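Local coordinates for protein probable zinc protease (Pseudomonas aeruginosa, PDB 4NNZ) that probably acts, as one subunit of a heterodimeric M16-family zinc protease, in metal-dependent cleavage of peptide bonds, at residues A[132-135]-A[136-140]. Numbering follows the deposited sequence.
Sequences RRLR and TDDNP
R132 lays its guanidinium over T136, whose CG2 lies 4.0 Å off one face toward the rim, and reaches D137 beyond. With CG anti to the backbone N (chi1 -154°) and a bend at chi3, the chain turns along the helix, and R132 NH2 gives D137 OD1 a hydrogen bond of 3.2 Å, on the syn side but tilted out of the carboxylate plane. In this salt bridge the guanidinium and carboxylate planes stand 69° apart. R133 and D138 repeat the five-residue spacing more loosely, side by side, with R133 NH1 3.6 Å from D138 OD2; R133 NH2 also pairs with E130.

The backbone has the same spacing. R132 O accepts T136 N at 3.1 Å, from above the carbonyl plane, and D137 N at 3.2 Å, in that plane and straighter at hydrogen (167°). R133 O then takes D138 N at 2.8 Å. The two i+5 bonds, from D137 N and D138 N, mark a widened, pi-type turn.

R132 NH1 is held by G164 O and E146, so the buried arginine ties the C-terminal end of helix 118-137 to helix 140-152, whose N-cap position N139 occupies, and to G164, just before helix 166-171, while packing on M166 and L169 of that helix.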
ATOM      1  N   ARG A 132     -11.805  -1.535 -16.267  1.00 37.04           N
ATOM      2  CA  ARG A 132     -11.488  -0.617 -15.215  1.00 35.98           C
ATOM      3  C   ARG A 132     -12.067   0.759 -15.421  1.00 36.38           C
ATOM      4  O   ARG A 132     -12.495   1.378 -14.497  1.00 35.97           O
ATOM      5  CB  ARG A 132      -9.988  -0.503 -15.039  1.00 34.34           C
ATOM      6  CG  ARG A 132      -9.625  -0.102 -13.651  1.00 33.13           C
ATOM      7  CD  ARG A 132      -8.348   0.671 -13.547  1.00 32.12           C
ATOM      8  NE  ARG A 132      -8.567   1.841 -12.739  1.00 32.26           N
ATOM      9  CZ  ARG A 132      -8.606   1.878 -11.425  1.00 31.46           C
ATOM     10  NH1 ARG A 132      -8.409   0.813 -10.697  1.00 30.22           N
ATOM     11  NH2 ARG A 132      -8.838   3.010 -10.843  1.00 31.27           N
ATOM     12  N   ARG A 133     -12.001   1.259 -16.634  1.00 36.39           N
ATOM     13  CA  ARG A 133     -12.556   2.542 -16.924  1.00 40.64           C
ATOM     14  C   ARG A 133     -14.044   2.589 -16.741  1.00 40.22           C
ATOM     15  O   ARG A 133     -14.569   3.486 -16.157  1.00 41.40           O
ATOM     16  CB  ARG A 133     -12.353   2.835 -18.387  1.00 46.85           C
ATOM     17  CG  ARG A 133     -10.966   3.204 -18.802  1.00 54.13           C
ATOM     18  CD  ARG A 133     -11.032   4.119 -19.998  1.00 65.89           C
ATOM     19  NE  ARG A 133     -11.857   3.586 -21.083  1.00 71.01           N
ATOM     20  CZ  ARG A 133     -12.992   4.124 -21.509  1.00 68.51           C
ATOM     21  NH1 ARG A 133     -13.472   5.219 -20.948  1.00 69.41           N
ATOM     22  NH2 ARG A 133     -13.648   3.569 -22.497  1.00 63.17           N
ATOM     23  N   LEU A 134     -14.724   1.643 -17.334  1.00 39.41           N
ATOM     24  CA  LEU A 134     -16.149   1.644 -17.358  1.00 40.90           C
ATOM     25  C   LEU A 134     -16.784   1.457 -16.017  1.00 44.26           C
ATOM     26  O   LEU A 134     -17.727   2.129 -15.675  1.00 46.89           O
ATOM     27  CB  LEU A 134     -16.630   0.556 -18.293  1.00 43.45           C
ATOM     28  CG  LEU A 134     -16.927   0.859 -19.756  1.00 42.29           C
ATOM     29  CD1 LEU A 134     -16.435   2.219 -20.166  1.00 42.62           C
ATOM     30  CD2 LEU A 134     -16.344  -0.194 -20.659  1.00 42.29           C
ATOM     31  N   ARG A 135     -16.288   0.489 -15.284  1.00 45.46           N
ATOM     32  CA  ARG A 135     -16.890   0.098 -14.054  1.00 44.86           C
ATOM     33  C   ARG A 135     -16.297   0.681 -12.811  1.00 42.78           C
ATOM     34  O   ARG A 135     -16.851   0.504 -11.782  1.00 38.36           O
ATOM     35  CB  ARG A 135     -16.840  -1.397 -13.949  1.00 48.56           C
ATOM     36  CG  ARG A 135     -17.678  -2.107 -14.956  1.00 50.86           C
ATOM     37  CD  ARG A 135     -17.786  -3.548 -14.566  1.00 55.78           C
ATOM     38  NE  ARG A 135     -17.841  -4.400 -15.729  1.00 64.95           N
ATOM     39  CZ  ARG A 135     -18.950  -4.938 -16.203  1.00 69.11           C
ATOM     40  NH1 ARG A 135     -20.113  -4.730 -15.608  1.00 62.14           N
ATOM     41  NH2 ARG A 135     -18.885  -5.695 -17.279  1.00 74.69           N
ATOM     42  N   THR A 136     -15.145   1.315 -12.891  1.00 45.54           N
ATOM     43  CA  THR A 136     -14.570   1.943 -11.716  1.00 41.31           C
ATOM     44  C   THR A 136     -14.366   3.432 -11.829  1.00 38.76           C
ATOM     45  O   THR A 136     -14.873   4.178 -11.062  1.00 36.72           O
ATOM     46  CB  THR A 136     -13.249   1.284 -11.341  1.00 42.54           C
ATOM     47  OG1 THR A 136     -13.481  -0.085 -11.101  1.00 45.26           O
ATOM     48  CG2 THR A 136     -12.691   1.873 -10.126  1.00 40.53           C
ATOM     49  N   ASP A 137     -13.592   3.843 -12.799  1.00 38.24           N
ATOM     50  CA  ASP A 137     -13.396   5.234 -13.055  1.00 41.76           C
ATOM     51  C   ASP A 137     -14.646   5.978 -13.471  1.00 43.32           C
ATOM     52  O   ASP A 137     -14.869   7.073 -13.045  1.00 43.96           O
ATOM     53  CB  ASP A 137     -12.349   5.398 -14.122  1.00 43.31           C
ATOM     54  CG  ASP A 137     -10.981   5.137 -13.629  1.00 45.95           C
ATOM     55  OD1 ASP A 137     -10.775   5.040 -12.437  1.00 53.16           O
ATOM     56  OD2 ASP A 137     -10.079   5.033 -14.433  1.00 53.11           O
ATOM     57  N   ASP A 138     -15.447   5.390 -14.321  1.00 46.42           N
ATOM     58  CA  ASP A 138     -16.635   6.053 -14.757  1.00 47.87           C
ATOM     59  C   ASP A 138     -17.836   5.733 -13.900  1.00 46.05           C
ATOM     60  O   ASP A 138     -18.898   6.223 -14.142  1.00 50.59           O
ATOM     61  CB  ASP A 138     -16.901   5.776 -16.221  1.00 50.39           C
ATOM     62  CG  ASP A 138     -15.779   6.231 -17.104  1.00 57.67           C
ATOM     63  OD1 ASP A 138     -14.872   6.911 -16.620  1.00 55.82           O
ATOM     64  OD2 ASP A 138     -15.795   5.923 -18.296  1.00 58.02           O
ATOM     65  N   ASN A 139     -17.657   4.909 -12.898  1.00 42.59           N
ATOM     66  CA  ASN A 139     -18.697   4.709 -11.943  1.00 42.00           C
ATOM     67  C   ASN A 139     -18.362   5.482 -10.704  1.00 42.07           C
ATOM     68  O   ASN A 139     -17.488   5.118  -9.975  1.00 40.05           O
ATOM     69  CB  ASN A 139     -18.817   3.245 -11.626  1.00 43.52           C
ATOM     70  CG  ASN A 139     -19.879   2.959 -10.612  1.00 49.01           C
ATOM     71  OD1 ASN A 139     -20.454   3.853 -10.049  1.00 50.60           O
ATOM     72  ND2 ASN A 139     -20.140   1.703 -10.376  1.00 50.29           N
ATOM     73  N   PRO A 140     -19.056   6.564 -10.441  1.00 47.44           N
ATOM     74  CA  PRO A 140     -18.660   7.470  -9.370  1.00 46.72           C
ATOM     75  C   PRO A 140     -18.641   6.881  -7.970  1.00 44.20           C
ATOM     76  O   PRO A 140     -17.771   7.232  -7.219  1.00 49.92           O
ATOM     77  CB  PRO A 140     -19.672   8.593  -9.473  1.00 46.06           C
ATOM     78  CG  PRO A 140     -20.833   7.983 -10.101  1.00 46.79           C
ATOM     79  CD  PRO A 140     -20.285   7.017 -11.087  1.00 49.28           C
TER